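Local coordinates for protein 3-dehydroquinate dehydratase (Thermus thermophilus, PDB 2UYG) that catalyses the trans-dehydration of 3-dehydroquinate to 3-dehydroshikimate, probably through an enolate intermediate, in the third step of chorismate biosynthesis, at residues I70-G75 with L93-V98; I4-N9 with V44-T49; Y80-L85 with H112-P117. All coordinates share one frame; numbering follows the deposited sequence.

Interaction 1. Residues I70-G75 with L93-V98; sequences IVLNPG and LPVVEV
Four backbone hydrogen bonds join Ile70-Leu72 to Pro94-Val98 as neighbouring parallel strands. Ile70 N gives to Pro94 O and Leu72 N to Val96 O. In return Ile70 O accepts from Val96 N and Leu72 O from Val98 N. The Ile70 N to Pro94 O bond is nearly straight, 171° at the hydrogen. Val98 N lies above the carbonyl plane of Leu72. Strands 70-73 and 95-98 are turned 29° against each other, the usual twist of such a sheet.

The apolar contacts fall on two faces. On one, Ile70 CD1 meets Leu93 CD1 at 4.0 Å, the side chains crossing at about a right angle. Leu72 CB and CD2 both touch Val95 CG1, and Ile88 of helix 82-89 covers this pair. On the other face Val71 CG1 reaches Val98 CG2 at 3.9 Å, and Leu138 of helix 129-140 packs on Val71.

The polar groups gather at the C-terminal ends. Asn73 OD1 accepts from Gly75 N at 2.9 Å, an Asx turn that fixes the amide, while ND2 bonds Tyr131 OH. The buried Glu97 extends on the same face as Leu72, CG anti to the backbone N (chi1 180°). Its OE1 bonds His99 NE2 and Ser113 OG, and its OE2 bonds Thr115 OG1. Asn73 is a predicted substrate ligand and His99 the predicted proton donor. Glu97 is thus a second-shell group that probably orients the imidazole.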
ATOM      1  N   ILE A  70     -34.680  11.816  -2.931  1.00 25.21           N
ATOM      2  CA  ILE A  70     -34.037  11.480  -4.208  1.00 25.03           C
ATOM      3  C   ILE A  70     -33.550  10.066  -4.164  1.00 25.54           C
ATOM      4  O   ILE A  70     -33.017   9.635  -3.160  1.00 25.29           O
ATOM      5  CB  ILE A  70     -32.811  12.390  -4.437  1.00 24.85           C
ATOM      6  CG1 ILE A  70     -33.219  13.877  -4.597  1.00 23.71           C
ATOM      7  CG2 ILE A  70     -32.020  11.950  -5.640  1.00 24.11           C
ATOM      8  CD1 ILE A  70     -32.128  14.775  -4.114  1.00 20.41           C
ATOM      9  N   VAL A  71     -33.737   9.341  -5.270  1.00 26.05           N
ATOM     10  CA  VAL A  71     -33.200   8.018  -5.437  1.00 26.94           C
ATOM     11  C   VAL A  71     -32.153   8.198  -6.528  1.00 26.63           C
ATOM     12  O   VAL A  71     -32.522   8.669  -7.598  1.00 26.13           O
ATOM     13  CB  VAL A  71     -34.334   7.046  -5.842  1.00 27.12           C
ATOM     14  CG1 VAL A  71     -33.809   5.718  -6.213  1.00 28.15           C
ATOM     15  CG2 VAL A  71     -35.377   6.932  -4.721  1.00 29.56           C
ATOM     16  N   LEU A  72     -30.918   7.703  -6.298  1.00 24.30           N
ATOM     17  CA  LEU A  72     -29.774   8.081  -7.052  1.00 23.57           C
ATOM     18  C   LEU A  72     -28.891   6.929  -7.415  1.00 23.37           C
ATOM     19  O   LEU A  72     -28.377   6.256  -6.547  1.00 23.67           O
ATOM     20  CB  LEU A  72     -28.948   9.074  -6.186  1.00 24.16           C
ATOM     21  CG  LEU A  72     -27.629   9.526  -6.761  1.00 23.69           C
ATOM     22  CD1 LEU A  72     -27.965  10.298  -7.993  1.00 26.12           C
ATOM     23  CD2 LEU A  72     -26.863  10.501  -5.757  1.00 23.79           C
ATOM     24  N   ASN A  73     -28.684   6.739  -8.717  1.00 23.04           N
ATOM     25  CA  ASN A  73     -27.827   5.737  -9.282  1.00 22.02           C
ATOM     26  C   ASN A  73     -26.819   6.547 -10.097  1.00 22.52           C
ATOM     27  O   ASN A  73     -27.120   6.927 -11.282  1.00 24.57           O
ATOM     28  CB  ASN A  73     -28.570   4.757 -10.208  1.00 19.98           C
ATOM     29  CG  ASN A  73     -27.619   3.694 -10.796  1.00 21.20           C
ATOM     30  OD1 ASN A  73     -26.421   3.845 -10.695  1.00 18.52           O
ATOM     31  ND2 ASN A  73     -28.157   2.598 -11.316  1.00 18.99           N
ATOM     32  N   PRO A  74     -25.666   6.847  -9.542  1.00 21.38           N
ATOM     33  CA  PRO A  74     -24.725   7.665 -10.321  1.00 21.73           C
ATOM     34  C   PRO A  74     -24.038   6.920 -11.482  1.00 22.65           C
ATOM     35  O   PRO A  74     -23.239   7.531 -12.182  1.00 19.94           O
ATOM     36  CB  PRO A  74     -23.747   8.136  -9.272  1.00 22.68           C
ATOM     37  CG  PRO A  74     -24.435   7.748  -7.823  1.00 22.27           C
ATOM     38  CD  PRO A  74     -25.236   6.612  -8.157  1.00 21.15           C
ATOM     39  N   GLY A  75     -24.273   5.602 -11.667  1.00 22.44           N
ATOM     40  CA  GLY A  75     -23.535   4.923 -12.752  1.00 22.35           C
ATOM     41  C   GLY A  75     -22.036   4.895 -12.338  1.00 22.85           C
ATOM     42  O   GLY A  75     -21.757   4.984 -11.143  1.00 20.20           O
ATOM     43  N   LEU A  93     -32.500  16.880   1.375  1.00 28.17           N
ATOM     44  CA  LEU A  93     -33.325  15.747   1.106  1.00 27.96           C
ATOM     45  C   LEU A  93     -32.581  14.427   1.434  1.00 30.13           C
ATOM     46  O   LEU A  93     -31.337  14.324   1.323  1.00 31.94           O
ATOM     47  CB  LEU A  93     -33.768  15.758  -0.363  1.00 27.29           C
ATOM     48  CG  LEU A  93     -34.587  16.924  -0.943  1.00 24.62           C
ATOM     49  CD1 LEU A  93     -35.147  16.537  -2.273  1.00 20.69           C
ATOM     50  CD2 LEU A  93     -35.694  17.498  -0.024  1.00 23.27           C
ATOM     51  N   PRO A  94     -33.311  13.453   1.904  1.00 29.65           N
ATOM     52  CA  PRO A  94     -32.763  12.098   2.008  1.00 30.27           C
ATOM     53  C   PRO A  94     -32.423  11.556   0.624  1.00 29.34           C
ATOM     54  O   PRO A  94     -33.285  11.650  -0.254  1.00 27.23           O
ATOM     55  CB  PRO A  94     -33.952  11.286   2.537  1.00 30.02           C
ATOM     56  CG  PRO A  94     -35.103  12.123   2.287  1.00 30.89           C
ATOM     57  CD  PRO A  94     -34.660  13.546   2.465  1.00 29.71           C
ATOM     58  N   VAL A  95     -31.254  10.952   0.483  1.00 26.75           N
ATOM     59  CA  VAL A  95     -30.836  10.366  -0.759  1.00 27.26           C
ATOM     60  C   VAL A  95     -30.592   8.826  -0.559  1.00 26.91           C
ATOM     61  O   VAL A  95     -29.890   8.420   0.371  1.00 28.23           O
ATOM     62  CB  VAL A  95     -29.587  11.022  -1.220  1.00 28.07           C
ATOM     63  CG1 VAL A  95     -29.139  10.434  -2.533  1.00 29.17           C
ATOM     64  CG2 VAL A  95     -29.763  12.536  -1.376  1.00 27.14           C
ATOM     65  N   VAL A  96     -31.245   8.005  -1.375  1.00 24.04           N
ATOM     66  CA  VAL A  96     -31.035   6.594  -1.386  1.00 24.70           C
ATOM     67  C   VAL A  96     -30.245   6.235  -2.676  1.00 24.69           C
ATOM     68  O   VAL A  96     -30.642   6.607  -3.736  1.00 23.47           O
ATOM     69  CB  VAL A  96     -32.332   5.787  -1.413  1.00 24.64           C
ATOM     70  CG1 VAL A  96     -32.006   4.301  -1.297  1.00 24.14           C
ATOM     71  CG2 VAL A  96     -33.277   6.184  -0.206  1.00 25.46           C
ATOM     72  N   GLU A  97     -29.110   5.560  -2.518  1.00 23.10           N
ATOM     73  CA  GLU A  97     -28.212   5.207  -3.612  1.00 23.10           C
ATOM     74  C   GLU A  97     -28.655   3.829  -4.054  1.00 21.14           C
ATOM     75  O   GLU A  97     -28.790   2.966  -3.261  1.00 22.46           O
ATOM     76  CB  GLU A  97     -26.749   5.181  -3.140  1.00 22.31           C
ATOM     77  CG  GLU A  97     -25.804   4.816  -4.231  1.00 25.37           C
ATOM     78  CD  GLU A  97     -24.315   4.944  -3.873  1.00 27.41           C
ATOM     79  OE1 GLU A  97     -23.507   3.997  -4.180  1.00 27.78           O
ATOM     80  OE2 GLU A  97     -23.953   5.954  -3.291  1.00 32.19           O
ATOM     81  N   VAL A  98     -28.849   3.640  -5.318  1.00 21.74           N
ATOM     82  CA  VAL A  98     -29.321   2.390  -5.907  1.00 23.29           C
ATOM     83  C   VAL A  98     -28.396   1.946  -7.013  1.00 23.08           C
ATOM     84  O   VAL A  98     -27.841   2.777  -7.765  1.00 21.70           O
ATOM     85  CB  VAL A  98     -30.795   2.762  -6.356  1.00 25.08           C
ATOM     86  CG1 VAL A  98     -31.277   2.051  -7.452  1.00 32.59           C
ATOM     87  CG2 VAL A  98     -31.718   2.608  -5.128  1.00 24.57           C
TER

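Interaction 2. Residues I4-N9 with V44-T49; sequences ILNGPN and VVFRQT
Ile4-Asn6 and Val44-Gln48 run parallel at 11°, with Ile4 opposite Phe46, Leu5 opposite Arg47 and Asn6 opposite Gln48. Backbone bonds alternate along the pair. Ile4 N gives to Val45 O, Arg47 N to Ile4 O and Thr49 N to Asn6 O. Asn6 N to Arg47 O is a weak bond, bent to 123° at the hydrogen.

The side chains of Ile4, Asn6, Phe46 and Gln48 share one face. Ile4 CG2 sits 3.6 Å from Phe46 CD1. The Phe46 ring reaches Ile4 because its CG is anti to the backbone N (chi1 -170°). Beyond Ile4, the end of the Asn6 side chain lies over one face of the same ring, toward its rim. Ile4 CD1 also meets Val44 CB at 4.2 Å. Cys33, Leu26 and Glu30 of helix 26-39 pack on this side.

On the other face Leu5 CD2 touches Arg47 CB at 4.0 Å, and Leu55 and Val59 of helix 52-61 pack on Leu5.

At the end of its strand Gln48 bends at chi2 and brings NE2 to Gly7 O, just past strand 2-6, at 2.9 Å. This bond is nearly straight. Gly7 O lies in the Gln48 amide plane, but NE2 stands above the Gly7 carbonyl plane. The side chain of Asn9 bonds the Gln60 side chain and the backbone O of Ala83, both of one neighbouring subunit. It also lies near Arg16, the predicted transition-state stabiliser. The two strands and helix 26-39 form a beta-alpha-beta unit, as in the flavodoxin-like fold of type II dehydroquinases.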
ATOM      1  N   ILE A   4     -35.893  10.480  -9.063  1.00 24.21           N
ATOM      2  CA  ILE A   4     -35.079   9.311  -9.362  1.00 24.54           C
ATOM      3  C   ILE A   4     -34.089   9.777 -10.426  1.00 23.42           C
ATOM      4  O   ILE A   4     -34.505  10.184 -11.448  1.00 23.33           O
ATOM      5  CB  ILE A   4     -35.917   8.133  -9.953  1.00 24.18           C
ATOM      6  CG1 ILE A   4     -37.046   7.762  -8.986  1.00 26.68           C
ATOM      7  CG2 ILE A   4     -35.057   6.909 -10.229  1.00 24.84           C
ATOM      8  CD1 ILE A   4     -37.857   6.601  -9.468  1.00 26.63           C
ATOM      9  N   LEU A   5     -32.802   9.800 -10.116  1.00 23.18           N
ATOM     10  CA  LEU A   5     -31.771  10.385 -10.977  1.00 23.79           C
ATOM     11  C   LEU A   5     -30.794   9.346 -11.276  1.00 24.27           C
ATOM     12  O   LEU A   5     -30.374   8.667 -10.344  1.00 25.03           O
ATOM     13  CB  LEU A   5     -30.997  11.481 -10.279  1.00 22.33           C
ATOM     14  CG  LEU A   5     -31.867  12.601  -9.781  1.00 25.75           C
ATOM     15  CD1 LEU A   5     -31.041  13.680  -9.058  1.00 26.44           C
ATOM     16  CD2 LEU A   5     -32.674  13.154 -10.882  1.00 30.27           C
ATOM     17  N   ASN A   6     -30.349   9.320 -12.544  1.00 25.08           N
ATOM     18  CA  ASN A   6     -29.508   8.308 -13.115  1.00 23.78           C
ATOM     19  C   ASN A   6     -28.352   8.946 -13.885  1.00 24.99           C
ATOM     20  O   ASN A   6     -28.575   9.868 -14.639  1.00 24.86           O
ATOM     21  CB  ASN A   6     -30.299   7.451 -14.070  1.00 23.25           C
ATOM     22  CG  ASN A   6     -31.452   6.805 -13.428  1.00 28.12           C
ATOM     23  OD1 ASN A   6     -32.599   7.283 -13.567  1.00 33.45           O
ATOM     24  ND2 ASN A   6     -31.201   5.670 -12.740  1.00 18.04           N
ATOM     25  N   GLY A   7     -27.135   8.361 -13.710  1.00 23.77           N
ATOM     26  CA  GLY A   7     -25.882   8.823 -14.201  1.00 22.66           C
ATOM     27  C   GLY A   7     -25.597   8.186 -15.572  1.00 23.48           C
ATOM     28  O   GLY A   7     -26.436   7.495 -16.239  1.00 19.42           O
ATOM     29  N   PRO A   8     -24.363   8.428 -15.993  1.00 22.64           N
ATOM     30  CA  PRO A   8     -23.896   8.028 -17.304  1.00 22.34           C
ATOM     31  C   PRO A   8     -24.130   6.606 -17.680  1.00 22.38           C
ATOM     32  O   PRO A   8     -24.270   5.662 -16.843  1.00 21.52           O
ATOM     33  CB  PRO A   8     -22.462   8.384 -17.269  1.00 24.61           C
ATOM     34  CG  PRO A   8     -22.178   8.833 -15.868  1.00 25.13           C
ATOM     35  CD  PRO A   8     -23.380   9.152 -15.240  1.00 22.94           C
ATOM     36  N   ASN A   9     -24.259   6.453 -18.998  1.00 22.54           N
ATOM     37  CA  ASN A   9     -24.486   5.167 -19.640  1.00 23.00           C
ATOM     38  C   ASN A   9     -25.808   4.408 -19.322  1.00 22.58           C
ATOM     39  O   ASN A   9     -26.138   3.373 -19.935  1.00 21.89           O
ATOM     40  CB  ASN A   9     -23.286   4.255 -19.407  1.00 21.27           C
ATOM     41  CG  ASN A   9     -22.021   4.908 -19.823  1.00 25.33           C
ATOM     42  OD1 ASN A   9     -21.806   5.235 -21.045  1.00 21.43           O
ATOM     43  ND2 ASN A   9     -21.148   5.153 -18.829  1.00 22.59           N
ATOM     44  N   VAL A  44     -43.682   9.941  -8.784  1.00 34.33           N
ATOM     45  CA  VAL A  44     -42.278   9.896  -9.239  1.00 34.25           C
ATOM     46  C   VAL A  44     -41.949  10.712 -10.480  1.00 32.18           C
ATOM     47  O   VAL A  44     -42.702  10.778 -11.415  1.00 30.45           O
ATOM     48  CB  VAL A  44     -41.691   8.390  -9.422  1.00 33.69           C
ATOM     49  CG1 VAL A  44     -42.107   7.463  -8.342  1.00 34.27           C
ATOM     50  CG2 VAL A  44     -42.075   7.800 -10.622  1.00 35.48           C
ATOM     51  N   VAL A  45     -40.711  11.213 -10.511  1.00 31.21           N
ATOM     52  CA  VAL A  45     -40.113  11.765 -11.726  1.00 29.51           C
ATOM     53  C   VAL A  45     -38.730  11.206 -11.863  1.00 28.92           C
ATOM     54  O   VAL A  45     -37.922  11.149 -10.884  1.00 29.05           O
ATOM     55  CB  VAL A  45     -40.081  13.310 -11.655  1.00 31.04           C
ATOM     56  CG1 VAL A  45     -39.738  13.669 -10.338  1.00 32.81           C
ATOM     57  CG2 VAL A  45     -39.108  13.952 -12.590  1.00 25.63           C
ATOM     58  N   PHE A  46     -38.434  10.874 -13.085  1.00 25.96           N
ATOM     59  CA  PHE A  46     -37.314  10.031 -13.423  1.00 25.56           C
ATOM     60  C   PHE A  46     -36.479  10.756 -14.452  1.00 24.96           C
ATOM     61  O   PHE A  46     -37.001  11.133 -15.457  1.00 24.21           O
ATOM     62  CB  PHE A  46     -37.878   8.734 -14.067  1.00 25.51           C
ATOM     63  CG  PHE A  46     -36.848   7.623 -14.269  1.00 22.31           C
ATOM     64  CD1 PHE A  46     -36.778   6.586 -13.406  1.00 23.07           C
ATOM     65  CD2 PHE A  46     -36.034   7.609 -15.394  1.00 29.01           C
ATOM     66  CE1 PHE A  46     -35.894   5.574 -13.587  1.00 24.67           C
ATOM     67  CE2 PHE A  46     -35.114   6.597 -15.591  1.00 26.30           C
ATOM     68  CZ  PHE A  46     -35.047   5.572 -14.687  1.00 25.75           C
ATOM     69  N   ARG A  47     -35.178  10.884 -14.226  1.00 23.83           N
ATOM     70  CA  ARG A  47     -34.287  11.597 -15.123  1.00 23.88           C
ATOM     71  C   ARG A  47     -32.882  10.845 -15.193  1.00 24.65           C
ATOM     72  O   ARG A  47     -32.443  10.089 -14.230  1.00 25.23           O
ATOM     73  CB  ARG A  47     -34.113  13.016 -14.665  1.00 24.45           C
ATOM     74  CG  ARG A  47     -35.362  13.890 -14.582  1.00 28.81           C
ATOM     75  CD  ARG A  47     -35.230  15.291 -13.913  1.00 32.04           C
ATOM     76  NE  ARG A  47     -36.440  16.151 -14.135  1.00 43.50           N
ATOM     77  CZ  ARG A  47     -37.630  15.838 -14.886  1.00 45.44           C
ATOM     78  NH1 ARG A  47     -37.932  14.644 -15.438  1.00 53.60           N
ATOM     79  NH2 ARG A  47     -38.581  16.725 -15.064  1.00 42.43           N
ATOM     80  N   GLN A  48     -32.236  10.986 -16.339  1.00 23.16           N
ATOM     81  CA  GLN A  48     -30.943  10.441 -16.618  1.00 22.90           C
ATOM     82  C   GLN A  48     -30.105  11.449 -17.423  1.00 23.81           C
ATOM     83  O   GLN A  48     -30.673  12.162 -18.263  1.00 22.43           O
ATOM     84  CB  GLN A  48     -31.095   9.186 -17.470  1.00 23.47           C
ATOM     85  CG  GLN A  48     -29.727   8.388 -17.615  1.00 23.37           C
ATOM     86  CD  GLN A  48     -28.874   8.717 -18.848  1.00 22.09           C
ATOM     87  OE1 GLN A  48     -29.351   9.234 -19.821  1.00 21.42           O
ATOM     88  NE2 GLN A  48     -27.569   8.492 -18.746  1.00 22.08           N
ATOM     89  N   THR A  49     -28.770  11.476 -17.170  1.00 23.11           N
ATOM     90  CA  THR A  49     -27.773  12.214 -17.968  1.00 21.67           C
ATOM     91  C   THR A  49     -26.362  11.525 -17.965  1.00 21.95           C
ATOM     92  O   THR A  49     -25.960  10.799 -17.072  1.00 20.70           O
ATOM     93  CB  THR A  49     -27.657  13.617 -17.361  1.00 21.65           C
ATOM     94  OG1 THR A  49     -26.559  14.263 -17.902  1.00 19.01           O
ATOM     95  CG2 THR A  49     -27.200  13.532 -15.834  1.00 22.48           C
TER

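Interaction 3. Residues Y80-L85 with H112-P117; sequences YSYALL and HSVTAP
At the capped start of helix 82-89, Tyr82 and Leu85 meet Val114 of the loop before strand 121-124. The predicted substrate ligands His79 and Asp86 lie close by. Val114 is the centre of the contact. Its CG1 lies off-centre against the Tyr82 ring, a CH-pi contact 4.2 Å from the centroid. The two side chains cross at about a right angle. With CG1 anti to the carbonyl carbon (chi1 -43°), Val114 CG2 falls between the backbone N and the carbonyl carbon, where it meets Ser81 O at 3.5 Å. Leu85 CG lies close to Val114 O, at 3.2 Å. Thr115 CG2 touches Leu84 CD1 at 3.7 Å.

Tyr82 also stacks on Phe109 of a neighbouring subunit. An alanine here takes the ring away and would probably leave a gap between Val114 CG1 and that Phe109.

Polar bonds hold both segments in shape. Ser81 OG accepts from Leu84 N at 3.1 Å as an N-cap, and also bonds Glu52. Ser113 OG accepts from Ala116 N at 3.0 Å. The Tyr80 hydroxyl bonds Glu52 of a further subunit. The arrangement is that of a capped helix start set against an ST motif in a loop, where several subunits of the dodecamer meet.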
ATOM      1  N   TYR A  80     -15.907   7.814  -8.333  1.00 21.36           N
ATOM      2  CA  TYR A  80     -14.888   8.900  -8.321  1.00 21.08           C
ATOM      3  C   TYR A  80     -15.380  10.366  -8.169  1.00 21.72           C
ATOM      4  O   TYR A  80     -14.556  11.270  -7.866  1.00 23.04           O
ATOM      5  CB  TYR A  80     -13.928   8.746  -9.470  1.00 19.38           C
ATOM      6  CG  TYR A  80     -14.573   8.899 -10.802  1.00 20.42           C
ATOM      7  CD1 TYR A  80     -14.440  10.071 -11.518  1.00 20.07           C
ATOM      8  CD2 TYR A  80     -15.400   7.864 -11.349  1.00 19.34           C
ATOM      9  CE1 TYR A  80     -15.038  10.210 -12.829  1.00 24.45           C
ATOM     10  CE2 TYR A  80     -16.002   7.992 -12.608  1.00 22.13           C
ATOM     11  CZ  TYR A  80     -15.809   9.151 -13.361  1.00 24.81           C
ATOM     12  OH  TYR A  80     -16.375   9.266 -14.602  1.00 29.55           O
ATOM     13  N   SER A  81     -16.695  10.598  -8.276  1.00 21.64           N
ATOM     14  CA  SER A  81     -17.255  11.933  -8.176  1.00 20.75           C
ATOM     15  C   SER A  81     -17.458  12.459  -6.777  1.00 21.24           C
ATOM     16  O   SER A  81     -18.576  12.476  -6.303  1.00 20.71           O
ATOM     17  CB  SER A  81     -18.625  11.972  -8.855  1.00 22.21           C
ATOM     18  OG  SER A  81     -19.044  13.317  -9.089  1.00 20.90           O
ATOM     19  N   TYR A  82     -16.395  12.993  -6.174  1.00 21.20           N
ATOM     20  CA  TYR A  82     -16.511  13.697  -4.966  1.00 21.45           C
ATOM     21  C   TYR A  82     -17.299  14.967  -5.177  1.00 19.63           C
ATOM     22  O   TYR A  82     -17.858  15.497  -4.223  1.00 20.67           O
ATOM     23  CB  TYR A  82     -15.092  13.963  -4.354  1.00 23.83           C
ATOM     24  CG  TYR A  82     -14.283  12.709  -3.920  1.00 22.66           C
ATOM     25  CD1 TYR A  82     -13.124  12.332  -4.598  1.00 22.96           C
ATOM     26  CD2 TYR A  82     -14.645  11.959  -2.788  1.00 27.75           C
ATOM     27  CE1 TYR A  82     -12.324  11.265  -4.157  1.00 23.63           C
ATOM     28  CE2 TYR A  82     -13.906  10.819  -2.386  1.00 24.73           C
ATOM     29  CZ  TYR A  82     -12.748  10.510  -3.073  1.00 27.14           C
ATOM     30  OH  TYR A  82     -11.987   9.423  -2.738  1.00 33.86           O
ATOM     31  N   ALA A  83     -17.539  15.394  -6.394  1.00 20.15           N
ATOM     32  CA  ALA A  83     -18.374  16.565  -6.570  1.00 20.04           C
ATOM     33  C   ALA A  83     -19.809  16.228  -6.370  1.00 20.78           C
ATOM     34  O   ALA A  83     -20.584  17.010  -5.729  1.00 21.57           O
ATOM     35  CB  ALA A  83     -18.061  17.324  -7.865  1.00 19.99           C
ATOM     36  N   LEU A  84     -20.178  15.013  -6.746  1.00 21.95           N
ATOM     37  CA  LEU A  84     -21.519  14.530  -6.527  1.00 22.37           C
ATOM     38  C   LEU A  84     -21.827  14.254  -5.050  1.00 22.97           C
ATOM     39  O   LEU A  84     -22.920  14.557  -4.538  1.00 19.46           O
ATOM     40  CB  LEU A  84     -21.717  13.288  -7.313  1.00 22.89           C
ATOM     41  CG  LEU A  84     -23.003  12.981  -8.045  1.00 26.08           C
ATOM     42  CD1 LEU A  84     -23.196  11.487  -8.026  1.00 23.14           C
ATOM     43  CD2 LEU A  84     -24.250  13.786  -7.693  1.00 27.64           C
ATOM     44  N   LEU A  85     -20.852  13.687  -4.359  1.00 24.58           N
ATOM     45  CA  LEU A  85     -20.967  13.596  -2.889  1.00 26.29           C
ATOM     46  C   LEU A  85     -21.247  14.951  -2.291  1.00 25.36           C
ATOM     47  O   LEU A  85     -22.028  15.063  -1.431  1.00 26.77           O
ATOM     48  CB  LEU A  85     -19.620  13.177  -2.287  1.00 26.89           C
ATOM     49  CG  LEU A  85     -19.441  12.531  -0.937  1.00 31.81           C
ATOM     50  CD1 LEU A  85     -18.065  12.923  -0.272  1.00 30.16           C
ATOM     51  CD2 LEU A  85     -20.624  12.470   0.018  1.00 30.03           C
ATOM     52  N   HIS A 112     -15.811   0.516  -4.461  1.00 33.21           N
ATOM     53  CA  HIS A 112     -15.746   1.652  -3.550  1.00 34.22           C
ATOM     54  C   HIS A 112     -16.793   2.725  -3.975  1.00 31.44           C
ATOM     55  O   HIS A 112     -16.908   3.030  -5.135  1.00 30.47           O
ATOM     56  CB  HIS A 112     -14.208   1.968  -3.360  1.00 35.85           C
ATOM     57  CG  HIS A 112     -13.693   3.256  -3.933  1.00 47.45           C
ATOM     58  ND1 HIS A 112     -14.006   3.726  -5.206  1.00 55.74           N
ATOM     59  CD2 HIS A 112     -12.765   4.130  -3.425  1.00 53.84           C
ATOM     60  CE1 HIS A 112     -13.342   4.856  -5.429  1.00 56.02           C
ATOM     61  NE2 HIS A 112     -12.576   5.117  -4.373  1.00 58.29           N
ATOM     62  N   SER A 113     -17.676   3.197  -3.089  1.00 28.71           N
ATOM     63  CA  SER A 113     -18.636   4.200  -3.511  1.00 26.33           C
ATOM     64  C   SER A 113     -18.336   5.460  -2.758  1.00 26.93           C
ATOM     65  O   SER A 113     -18.496   5.496  -1.515  1.00 25.56           O
ATOM     66  CB  SER A 113     -20.070   3.862  -3.252  1.00 25.12           C
ATOM     67  OG  SER A 113     -20.810   5.125  -3.350  1.00 22.35           O
ATOM     68  N   VAL A 114     -17.960   6.518  -3.488  1.00 25.80           N
ATOM     69  CA  VAL A 114     -17.742   7.777  -2.845  1.00 23.85           C
ATOM     70  C   VAL A 114     -18.923   8.549  -2.481  1.00 22.96           C
ATOM     71  O   VAL A 114     -18.766   9.494  -1.711  1.00 25.15           O
ATOM     72  CB  VAL A 114     -16.800   8.720  -3.594  1.00 25.15           C
ATOM     73  CG1 VAL A 114     -15.567   7.970  -4.132  1.00 26.10           C
ATOM     74  CG2 VAL A 114     -17.494   9.668  -4.611  1.00 24.05           C
ATOM     75  N   THR A 115     -20.075   8.248  -3.041  1.00 22.82           N
ATOM     76  CA  THR A 115     -21.324   8.927  -2.649  1.00 23.79           C
ATOM     77  C   THR A 115     -22.018   8.299  -1.499  1.00 24.29           C
ATOM     78  O   THR A 115     -22.763   8.981  -0.801  1.00 24.32           O
ATOM     79  CB  THR A 115     -22.355   8.975  -3.756  1.00 23.94           C
ATOM     80  OG1 THR A 115     -22.466   7.677  -4.337  1.00 21.27           O
ATOM     81  CG2 THR A 115     -21.921   9.943  -4.876  1.00 21.64           C
ATOM     82  N   ALA A 116     -21.753   7.001  -1.243  1.00 26.28           N
ATOM     83  CA  ALA A 116     -22.605   6.263  -0.294  1.00 25.11           C
ATOM     84  C   ALA A 116     -22.537   6.806   1.139  1.00 25.18           C
ATOM     85  O   ALA A 116     -23.574   6.755   1.835  1.00 26.37           O
ATOM     86  CB  ALA A 116     -22.371   4.665  -0.359  1.00 25.27           C
ATOM     87  N   PRO A 117     -21.382   7.321   1.604  1.00 25.40           N
ATOM     88  CA  PRO A 117     -21.306   7.900   2.953  1.00 25.05           C
ATOM     89  C   PRO A 117     -22.328   8.960   3.255  1.00 26.50           C
ATOM     90  O   PRO A 117     -22.626   9.080   4.447  1.00 25.53           O
ATOM     91  CB  PRO A 117     -19.861   8.451   3.055  1.00 25.02           C
ATOM     92  CG  PRO A 117     -19.081   7.556   2.104  1.00 26.06           C
ATOM     93  CD  PRO A 117     -20.047   7.233   0.990  1.00 24.83           C
TER

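In the fold
From the N terminus, interaction 2 comes first. It closes a loop of 34 residues that holds helix 26-39, and pairs strand 2-6 with the outermost strand 44-48. Interaction 1 closes later round helix 82-89, pairing strands 69-73 and 95-99. Strands 2-6 and 69-73 are neighbours, so both contacts belong to one parallel sheet. Backbone bonds from Leu5 to Val71 and Gly7 to Asn73 join them. Interaction 3 crosses interaction 1: segment 80-85 lies within its loop and 112-117 beyond it. It fastens the start of helix 82-89 to the loop before strand 121-124. Polar side chains of 93-98 and 112-117 link these two. Interactions 2 and 3 do not touch, their centres about 17 Å apart.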